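Side-chain contacts in citrate synthase (Metallosphaera sedula, PDB 6ABW), which probably catalyses the condensation of oxaloacetate with acetyl-CoA to give citrate and CoA, a step of the tricarboxylic acid cycle, and binds acetyl-CoA: residues Ser29-Asp34 with Gly38-Gly43; Arg271-Lys274 with Pro278-Lys281; Leu310-Phe315 with His319-Thr324. All coordinates share one frame; numbering follows the deposited sequence.

The three contacts form a chain in space: interaction 2 touches both of its neighbours, whereas interactions 1 and 3 stay about 8 Å apart at their nearest atoms. Interaction 1 pairs two strands by regular backbone hydrogen bonds, with one side against the protein interior and the other partly exposed. Interaction 2 is the fully buried one, and no hydrogen bond crosses it; a proline lies over a tyrosine ring that also packs on the hairpin. Interaction 3 is partly buried and largely apolar, its single cross-bond a weak one. Helices 278-292 and 295-315 follow each other in the chain, and interactions 2 and 3 both reach acetyl-CoA.

Interaction 1. Residues Ser29-Asp34 with Gly38-Gly43; sequences SLTYID and GILRYG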
# COMPACT_ATOMS: atom_id res chain seq x y z
N SER A 29 7.00 -15.49 -16.30
CA SER A 29 6.56 -16.05 -17.56
C SER A 29 5.49 -15.22 -18.22
O SER A 29 4.93 -15.61 -19.22
CB SER A 29 6.05 -17.49 -17.37
OG SER A 29 7.09 -18.24 -16.83
N LEU A 30 5.27 -14.02 -17.72
CA LEU A 30 4.16 -13.20 -18.14
C LEU A 30 4.47 -12.37 -19.37
O LEU A 30 3.70 -12.40 -20.34
CB LEU A 30 3.73 -12.25 -16.99
CG LEU A 30 3.13 -12.94 -15.73
CD1 LEU A 30 2.93 -11.91 -14.60
CD2 LEU A 30 1.83 -13.68 -16.05
N THR A 31 5.54 -11.58 -19.29
CA THR A 31 5.75 -10.49 -20.23
C THR A 31 7.20 -10.50 -20.68
O THR A 31 8.10 -10.55 -19.82
CB THR A 31 5.42 -9.12 -19.57
OG1 THR A 31 4.08 -9.19 -19.05
CG2 THR A 31 5.42 -8.08 -20.50
N TYR A 32 7.36 -10.54 -21.99
CA TYR A 32 8.69 -10.45 -22.63
C TYR A 32 8.80 -9.11 -23.36
O TYR A 32 7.92 -8.73 -24.11
CB TYR A 32 8.84 -11.60 -23.62
CG TYR A 32 10.09 -11.52 -24.47
CD1 TYR A 32 11.33 -11.78 -23.92
CD2 TYR A 32 9.99 -11.15 -25.82
CE1 TYR A 32 12.48 -11.65 -24.67
CE2 TYR A 32 11.16 -11.07 -26.61
CZ TYR A 32 12.37 -11.34 -26.01
OH TYR A 32 13.56 -11.24 -26.70
N ILE A 33 9.92 -8.42 -23.18
CA ILE A 33 10.17 -7.14 -23.84
C ILE A 33 11.51 -7.19 -24.51
O ILE A 33 12.48 -7.59 -23.86
CB ILE A 33 10.14 -5.95 -22.83
CG1 ILE A 33 8.79 -5.87 -22.16
CG2 ILE A 33 10.38 -4.65 -23.57
CD1 ILE A 33 8.80 -5.07 -20.88
N ASP A 34 11.55 -6.86 -25.80
CA ASP A 34 12.82 -6.66 -26.52
C ASP A 34 12.91 -5.18 -26.89
O ASP A 34 12.27 -4.73 -27.79
CB ASP A 34 12.90 -7.59 -27.73
CG ASP A 34 14.20 -7.38 -28.60
OD1 ASP A 34 15.03 -6.50 -28.32
OD2 ASP A 34 14.33 -8.11 -29.61
N GLY A 38 11.67 -3.61 -30.39
CA GLY A 38 10.32 -3.11 -30.30
C GLY A 38 9.29 -4.22 -30.17
O GLY A 38 8.20 -4.09 -30.70
N ILE A 39 9.59 -5.21 -29.36
CA ILE A 39 8.75 -6.40 -29.25
C ILE A 39 8.21 -6.50 -27.85
O ILE A 39 8.95 -6.34 -26.90
CB ILE A 39 9.52 -7.69 -29.56
CG1 ILE A 39 10.11 -7.63 -31.00
CG2 ILE A 39 8.64 -8.94 -29.34
CD1 ILE A 39 11.04 -8.79 -31.28
N LEU A 40 6.90 -6.73 -27.77
CA LEU A 40 6.22 -6.94 -26.51
C LEU A 40 5.33 -8.20 -26.70
O LEU A 40 4.51 -8.26 -27.64
CB LEU A 40 5.33 -5.72 -26.18
CG LEU A 40 4.52 -5.96 -24.94
CD1 LEU A 40 5.28 -6.24 -23.70
CD2 LEU A 40 3.57 -4.77 -24.76
N ARG A 41 5.54 -9.18 -25.84
CA ARG A 41 4.72 -10.40 -25.82
C ARG A 41 4.19 -10.68 -24.44
O ARG A 41 4.87 -10.45 -23.49
CB ARG A 41 5.50 -11.65 -26.24
CG ARG A 41 6.04 -11.51 -27.65
CD ARG A 41 6.82 -12.73 -28.01
NE ARG A 41 7.54 -12.44 -29.23
CZ ARG A 41 8.79 -12.82 -29.47
NH1 ARG A 41 9.31 -12.47 -30.65
NH2 ARG A 41 9.47 -13.58 -28.62
N TYR A 42 2.96 -11.17 -24.38
CA TYR A 42 2.39 -11.73 -23.15
C TYR A 42 2.34 -13.27 -23.37
O TYR A 42 1.64 -13.72 -24.27
CB TYR A 42 0.98 -11.26 -22.90
CG TYR A 42 0.78 -9.75 -22.58
CD1 TYR A 42 1.81 -8.95 -22.09
CD2 TYR A 42 -0.42 -9.17 -22.86
CE1 TYR A 42 1.62 -7.58 -21.83
CE2 TYR A 42 -0.65 -7.81 -22.61
CZ TYR A 42 0.36 -7.01 -22.10
OH TYR A 42 0.09 -5.67 -21.81
N GLY A 43 3.07 -14.01 -22.53
CA GLY A 43 3.00 -15.46 -22.55
C GLY A 43 3.37 -16.04 -23.94
O GLY A 43 2.79 -17.03 -24.38
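Thr31, Ile33, Leu40 and Tyr42 make the tightly packed side of this two-stranded pairing. Leu40 is the wedge: with CG anti to its backbone N (chi1 175°), it carries CD1 to 3.7 Å from Thr31 CG2 and 3.9 Å from Ile33 CG1. Thr31 OG1 lies alongside Tyr42, 3.8 Å from its CD1. Both polar ends are held from outside, Thr31 OG1 by Asp194 and Tyr42 OH by the backbone of Ile190 and Asp194. Leu62 and Met63 of helix 56-65 pack at the Thr31-Tyr42 end, and His195 and Tyr273 at the Ile33-Leu40 end.

The other side, of Tyr32, Asp34, Ile39 and Arg41, is looser and partly exposed. Here the extended Arg41 runs beside Tyr32 and turns one face of its guanidinium to CE2 of the ring; Arg41 NH2 is 3.6 Å from Tyr32 CE2, and the two planes are 20° apart. Ile39 CG2 comes at the ring edge. Tyr375 of the second subunit meets the Tyr32 ring, and Lys380 of that subunit packs on Arg41. Replacing Arg41 by an alanine would probably uncover the guanidinium side of the Tyr32 ring and leave Asp46 without its distant, weak ion-pair partner.

Nearly straight backbone bonds join Tyr32 with Arg41 and Asp34 with Ile39 in both directions. At the turn, Asp34 O receives Ile39 N at 3.1 Å and, more weakly, Gly38 N at 2.9 Å. Gly38 takes a left-handed conformation (phi 77°), readily adopted without a side chain. Two consecutive residues thus face one across the pair, the classic G1 beta bulge closing an antiparallel beta hairpin.

Interaction 2. Residues Arg271-Lys274 with Pro278-Lys281; sequences RVYK and PRAK. With ACO (acetyl coenzyme *a), chain D.
Pro278 lies over one face of the Tyr273 ring, a CH-pi contact by which, in the largely helical citrate synthase fold, the loop carrying the predicted active-site residue His270 returns to helix 278-292 near its N-terminal end. Tyr273 shows how one buried aromatic can serve several neighbours along its length. Its CB points toward the helix, and a chi1 of -65°, with CG opposite the carbonyl carbon, sends the ring out to meet the proline. CD1 is only grazed, with Pro278 CD at 4.0 Å. Farther out the fit tightens, and both CE1 and CZ of Tyr273 are 3.5 Å from Pro278 CD, which stands 3.7 Å from the ring centroid and 21° off its normal. On the other flank, Tyr273 CE2 meets Arg279 NH2 at the ring edge, 4.0 Å away; the bend of Arg279 at chi3 carries its guanidinium there, and Asp277 holds NH2 by a salt bridge. At the tip, Tyr273 OH is 3.8 Å from Pro278 CG and is hydrogen-bonded to NE2 of His195, which satisfies a buried hydroxyl.

The backbone N atoms of Val272 and Tyr273 both bond to ND1 of His270, whose ring also meets that of Tyr273, so this loop probably helps to position it. Arg271 lies at the substrate instead: acetyl-CoA CEP sits over one face of its guanidinium, 3.6 Å from Arg271 NH2.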
# COMPACT_ATOMS: atom_id res chain seq x y z
N ARG A 271 12.77 4.08 -21.33
CA ARG A 271 14.06 3.50 -20.79
C ARG A 271 14.51 2.21 -21.45
O ARG A 271 15.71 1.88 -21.38
CB ARG A 271 14.00 3.29 -19.25
CG ARG A 271 14.07 4.61 -18.48
CD ARG A 271 14.31 4.51 -16.97
NE ARG A 271 14.05 5.83 -16.34
CZ ARG A 271 14.86 6.90 -16.38
NH1 ARG A 271 16.03 6.88 -17.03
NH2 ARG A 271 14.49 8.04 -15.78
N VAL A 272 13.59 1.44 -22.02
CA VAL A 272 13.88 0.13 -22.65
C VAL A 272 13.78 0.17 -24.17
O VAL A 272 14.68 -0.32 -24.89
CB VAL A 272 12.94 -0.98 -22.06
CG1 VAL A 272 13.25 -2.35 -22.60
CG2 VAL A 272 13.08 -1.04 -20.54
N TYR A 273 12.66 0.63 -24.69
CA TYR A 273 12.43 0.70 -26.12
C TYR A 273 13.29 1.79 -26.79
O TYR A 273 13.23 2.95 -26.40
CB TYR A 273 10.98 0.99 -26.52
CG TYR A 273 10.02 -0.12 -26.12
CD1 TYR A 273 10.18 -1.40 -26.64
CD2 TYR A 273 8.96 0.10 -25.21
CE1 TYR A 273 9.33 -2.42 -26.29
CE2 TYR A 273 8.08 -0.92 -24.85
CZ TYR A 273 8.29 -2.17 -25.37
OH TYR A 273 7.50 -3.22 -25.04
N LYS A 274 14.07 1.40 -27.78
CA LYS A 274 14.87 2.34 -28.56
C LYS A 274 14.27 2.51 -29.96
O LYS A 274 14.89 3.06 -30.85
CB LYS A 274 16.34 1.88 -28.57
CG LYS A 274 16.96 1.73 -27.16
CD LYS A 274 16.80 3.00 -26.32
CE LYS A 274 17.12 2.87 -24.82
NZ LYS A 274 16.46 4.02 -24.09
N PRO A 278 5.77 -0.67 -29.18
CA PRO A 278 4.73 -1.38 -29.95
C PRO A 278 3.33 -1.03 -29.53
O PRO A 278 2.40 -1.09 -30.36
CB PRO A 278 5.03 -2.83 -29.70
CG PRO A 278 5.90 -2.90 -28.51
CD PRO A 278 6.67 -1.58 -28.45
N ARG A 279 3.17 -0.63 -28.26
CA ARG A 279 1.82 -0.21 -27.84
C ARG A 279 1.34 1.08 -28.45
O ARG A 279 0.11 1.27 -28.61
CB ARG A 279 1.70 -0.11 -26.29
CG ARG A 279 2.01 -1.43 -25.63
CD ARG A 279 2.29 -1.30 -24.15
NE ARG A 279 3.54 -0.59 -23.94
CZ ARG A 279 3.99 -0.20 -22.74
NH1 ARG A 279 3.35 -0.51 -21.64
NH2 ARG A 279 5.07 0.55 -22.63
N ALA A 280 2.27 1.97 -28.80
CA ALA A 280 1.91 3.30 -29.26
C ALA A 280 1.27 3.21 -30.63
O ALA A 280 0.33 3.92 -30.88
CB ALA A 280 3.16 4.19 -29.34
N LYS A 281 1.76 2.34 -31.51
CA LYS A 281 1.17 2.19 -32.81
C LYS A 281 -0.27 1.65 -32.75
O LYS A 281 -1.14 1.99 -33.58
CB LYS A 281 2.02 1.20 -33.61
CG LYS A 281 3.40 1.73 -33.87
CD LYS A 281 4.26 0.77 -34.68
CE LYS A 281 4.71 -0.41 -33.87
NZ LYS A 281 6.19 -0.58 -33.91
N1A ACO D . 11.92 14.59 -25.58
C2A ACO D . 13.03 15.22 -26.10
N3A ACO D . 14.32 14.74 -25.93
C4A ACO D . 14.49 13.60 -25.22
C5A ACO D . 13.33 12.87 -24.65
C6A ACO D . 12.01 13.45 -24.89
N6A ACO D . 10.94 12.82 -24.35
N7A ACO D . 13.80 11.79 -23.99
C8A ACO D . 15.15 11.80 -24.10
N9A ACO D . 15.54 12.87 -24.83
C1B ACO D . 16.94 13.22 -25.21
C2B ACO D . 17.92 13.34 -24.03
O2B ACO D . 17.91 14.62 -23.40
C3B ACO D . 19.22 13.08 -24.75
O3B ACO D . 19.61 14.33 -25.34
P3B ACO D . 21.16 14.76 -25.65
O7A ACO D . 21.14 16.28 -25.62
O8A ACO D . 21.45 14.18 -27.03
O9A ACO D . 21.94 14.15 -24.49
C4B ACO D . 18.87 12.04 -25.82
O4B ACO D . 17.47 12.19 -26.09
C5B ACO D . 19.08 10.61 -25.40
O5B ACO D . 18.34 10.35 -24.20
P1A ACO D . 18.28 8.84 -23.62
O1A ACO D . 19.57 8.67 -22.84
O2A ACO D . 17.89 7.90 -24.77
O3A ACO D . 17.04 8.76 -22.58
P2A ACO D . 17.01 9.45 -21.11
O4A ACO D . 17.36 8.44 -20.04
O5A ACO D . 17.58 10.83 -21.16
O6A ACO D . 15.40 9.51 -20.98
CBP ACO D . 13.28 8.55 -20.48
CCP ACO D . 14.55 8.40 -21.28
CDP ACO D . 12.04 7.76 -20.82
CEP ACO D . 13.41 9.16 -19.07
CAP ACO D . 12.82 9.92 -21.21
OAP ACO D . 12.75 9.86 -22.65
C9P ACO D . 11.49 10.54 -20.78
O9P ACO D . 11.51 11.30 -19.82
N8P ACO D . 10.36 10.21 -21.46
C7P ACO D . 9.05 10.51 -20.95
C6P ACO D . 8.65 11.97 -20.95
C5P ACO D . 7.31 12.00 -20.24
O5P ACO D . 6.27 11.90 -20.88
N4P ACO D . 7.30 12.17 -18.89
C3P ACO D . 6.07 12.32 -18.11
C2P ACO D . 6.00 11.13 -17.18
S1P ACO D . 6.32 11.68 -15.54
C ACO D . 4.87 11.12 -14.97
O ACO D . 3.89 11.81 -15.18
CH3 ACO D . 4.86 9.79 -14.28

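Interaction 3. Residues Leu310-Phe315 with His319-Thr324; sequences LGVETF and HIYPNT. With ACO (acetyl coenzyme *a), chain D.
Phe315 and Ile320 share the same first torsion, chi1 -58°, which sets Phe315 CG and Ile320 CG1 each opposite its own carbonyl carbon. The backbone brings the two CB atoms to 3.8 Å, and these torsions then carry the ring and the CG1 branch on to acetyl-CoA. In this way the C-terminal end of helix 295-315 and the loop that follows it form part of the wall round the adenine in the acetyl-CoA pocket.

The Phe315 ring is covered on both faces. Thr314 CG2 sits over its centre on one side, and C2A of the adenine lies over the opposite face, nearer the rim, with Phe315 CZ 3.4 Å from it. Ile320 spans a longer part of the ligand by dividing its branches. Its CG2 approaches the adenine atom C5A to 3.7 Å, CG1 meets the ribose oxygen O4B, and CD1 ends 3.5 Å from the diphosphate oxygen O2A. The protein backbone adds bonds to the same ligand through Gly267 N and Leu265 O.

Behind the pocket wall, one weak hydrogen bond and apolar contacts join the helix end to the loop. Ile320 N gives the bond, to Phe315 O at 3.3 Å. One turn back, the two methyls of Val312 are shared out: CG2 packs 3.9 Å from Pro322 CD, while CG1 reaches Tyr321 CE1 obliquely at 4.2 Å. Farther along the loop, Asn323 OD1 caps the backbone N of Asp325, a predicted active-site residue at the start of helix 325-335.

Leu310 O is gripped twice by Thr314, from opposite faces of its carbonyl plane: by the backbone N and by OG1, the latter at 2.7 Å.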
# COMPACT_ATOMS: atom_id res chain seq x y z
N LEU A 310 6.40 16.18 -35.88
CA LEU A 310 7.48 17.12 -35.39
C LEU A 310 8.47 16.42 -34.47
O LEU A 310 9.71 16.56 -34.61
CB LEU A 310 6.87 18.34 -34.68
CG LEU A 310 5.96 19.22 -35.55
CD1 LEU A 310 5.29 20.30 -34.71
CD2 LEU A 310 6.72 19.85 -36.68
N GLY A 311 7.95 15.64 -33.51
CA GLY A 311 8.82 14.92 -32.59
C GLY A 311 9.73 13.87 -33.22
O GLY A 311 10.91 13.79 -32.85
N VAL A 312 9.20 13.06 -34.11
CA VAL A 312 10.07 12.04 -34.75
C VAL A 312 11.10 12.72 -35.66
O VAL A 312 12.29 12.32 -35.70
CB VAL A 312 9.23 10.97 -35.50
CG1 VAL A 312 10.15 10.01 -36.30
CG2 VAL A 312 8.38 10.19 -34.47
N GLU A 313 10.66 13.73 -36.39
CA GLU A 313 11.61 14.54 -37.24
C GLU A 313 12.77 15.10 -36.38
O GLU A 313 13.96 14.95 -36.74
CB GLU A 313 10.82 15.63 -37.98
CG GLU A 313 11.63 16.37 -39.04
CD GLU A 313 11.19 17.83 -39.33
OE1 GLU A 313 10.09 18.32 -38.88
OE2 GLU A 313 11.97 18.51 -40.05
N THR A 314 12.47 15.54 -35.16
CA THR A 314 13.45 16.16 -34.29
C THR A 314 14.26 15.18 -33.44
O THR A 314 15.43 15.40 -33.24
CB THR A 314 12.75 17.16 -33.36
OG1 THR A 314 11.98 18.04 -34.19
CG2 THR A 314 13.75 17.95 -32.58
N PHE A 315 13.64 14.11 -32.93
CA PHE A 315 14.25 13.21 -31.95
C PHE A 315 14.40 11.77 -32.40
O PHE A 315 15.09 11.00 -31.72
CB PHE A 315 13.35 13.23 -30.69
CG PHE A 315 13.19 14.59 -30.11
CD1 PHE A 315 14.30 15.27 -29.66
CD2 PHE A 315 11.90 15.17 -29.92
CE1 PHE A 315 14.20 16.52 -29.08
CE2 PHE A 315 11.80 16.43 -29.38
CZ PHE A 315 12.95 17.11 -28.93
N HIS A 319 16.90 7.97 -31.19
CA HIS A 319 16.17 6.76 -30.72
C HIS A 319 15.14 7.16 -29.64
O HIS A 319 14.93 6.45 -28.68
CB HIS A 319 17.12 5.68 -30.23
CG HIS A 319 18.13 5.36 -31.29
ND1 HIS A 319 19.48 5.55 -31.11
CD2 HIS A 319 17.96 5.02 -32.58
CE1 HIS A 319 20.10 5.26 -32.24
NE2 HIS A 319 19.20 4.94 -33.15
N ILE A 320 14.54 8.31 -29.87
CA ILE A 320 13.41 8.78 -29.05
C ILE A 320 12.11 8.88 -29.91
O ILE A 320 12.01 9.68 -30.84
CB ILE A 320 13.77 10.15 -28.45
CG1 ILE A 320 15.04 10.07 -27.60
CG2 ILE A 320 12.60 10.76 -27.65
CD1 ILE A 320 15.08 9.16 -26.43
N TYR A 321 11.09 8.06 -29.57
CA TYR A 321 9.96 7.86 -30.38
C TYR A 321 8.72 7.90 -29.44
O TYR A 321 8.86 7.82 -28.25
CB TYR A 321 10.04 6.49 -30.99
CG TYR A 321 11.10 6.39 -32.03
CD1 TYR A 321 10.87 6.91 -33.27
CD2 TYR A 321 12.29 5.76 -31.79
CE1 TYR A 321 11.83 6.79 -34.28
CE2 TYR A 321 13.25 5.67 -32.81
CZ TYR A 321 12.97 6.19 -34.04
OH TYR A 321 13.86 6.10 -35.09
N PRO A 322 7.53 7.92 -29.99
CA PRO A 322 6.32 7.84 -29.17
C PRO A 322 6.31 6.60 -28.28
O PRO A 322 6.72 5.48 -28.72
CB PRO A 322 5.20 7.76 -30.21
CG PRO A 322 5.77 8.53 -31.37
CD PRO A 322 7.19 8.12 -31.39
N ASN A 323 5.88 6.77 -27.05
CA ASN A 323 5.69 5.69 -26.12
C ASN A 323 4.21 5.47 -25.91
O ASN A 323 3.40 6.14 -26.52
CB ASN A 323 6.50 5.93 -24.81
CG ASN A 323 5.99 7.09 -23.98
OD1 ASN A 323 4.77 7.28 -23.82
ND2 ASN A 323 6.90 7.84 -23.41
N THR A 324 3.89 4.48 -25.10
CA THR A 324 2.50 4.05 -24.90
C THR A 324 1.61 5.14 -24.36
O THR A 324 0.37 5.05 -24.52
CB THR A 324 2.45 2.82 -23.97
OG1 THR A 324 1.14 2.29 -23.98
CG2 THR A 324 2.89 3.18 -22.59
N1A ACO D . 11.92 14.59 -25.58
C2A ACO D . 13.03 15.22 -26.10
N3A ACO D . 14.32 14.74 -25.93
C4A ACO D . 14.49 13.60 -25.22
C5A ACO D . 13.33 12.87 -24.65
C6A ACO D . 12.01 13.45 -24.89
N6A ACO D . 10.94 12.82 -24.35
N7A ACO D . 13.80 11.79 -23.99
C8A ACO D . 15.15 11.80 -24.10
N9A ACO D . 15.54 12.87 -24.83
C1B ACO D . 16.94 13.22 -25.21
C2B ACO D . 17.92 13.34 -24.03
O2B ACO D . 17.91 14.62 -23.40
C3B ACO D . 19.22 13.08 -24.75
O3B ACO D . 19.61 14.33 -25.34
P3B ACO D . 21.16 14.76 -25.65
O7A ACO D . 21.14 16.28 -25.62
O8A ACO D . 21.45 14.18 -27.03
O9A ACO D . 21.94 14.15 -24.49
C4B ACO D . 18.87 12.04 -25.82
O4B ACO D . 17.47 12.19 -26.09
C5B ACO D . 19.08 10.61 -25.40
O5B ACO D . 18.34 10.35 -24.20
P1A ACO D . 18.28 8.84 -23.62
O1A ACO D . 19.57 8.67 -22.84
O2A ACO D . 17.89 7.90 -24.77
O3A ACO D . 17.04 8.76 -22.58
P2A ACO D . 17.01 9.45 -21.11
O4A ACO D . 17.36 8.44 -20.04
O5A ACO D . 17.58 10.83 -21.16
O6A ACO D . 15.40 9.51 -20.98
CBP ACO D . 13.28 8.55 -20.48
CCP ACO D . 14.55 8.40 -21.28
CDP ACO D . 12.04 7.76 -20.82
CEP ACO D . 13.41 9.16 -19.07
CAP ACO D . 12.82 9.92 -21.21
OAP ACO D . 12.75 9.86 -22.65
C9P ACO D . 11.49 10.54 -20.78
O9P ACO D . 11.51 11.30 -19.82
N8P ACO D . 10.36 10.21 -21.46
C7P ACO D . 9.05 10.51 -20.95
C6P ACO D . 8.65 11.97 -20.95
C5P ACO D . 7.31 12.00 -20.24
O5P ACO D . 6.27 11.90 -20.88
N4P ACO D . 7.30 12.17 -18.89
C3P ACO D . 6.07 12.32 -18.11
C2P ACO D . 6.00 11.13 -17.18
S1P ACO D . 6.32 11.68 -15.54
C ACO D . 4.87 11.12 -14.97
O ACO D . 3.89 11.81 -15.18
CH3 ACO D . 4.86 9.79 -14.28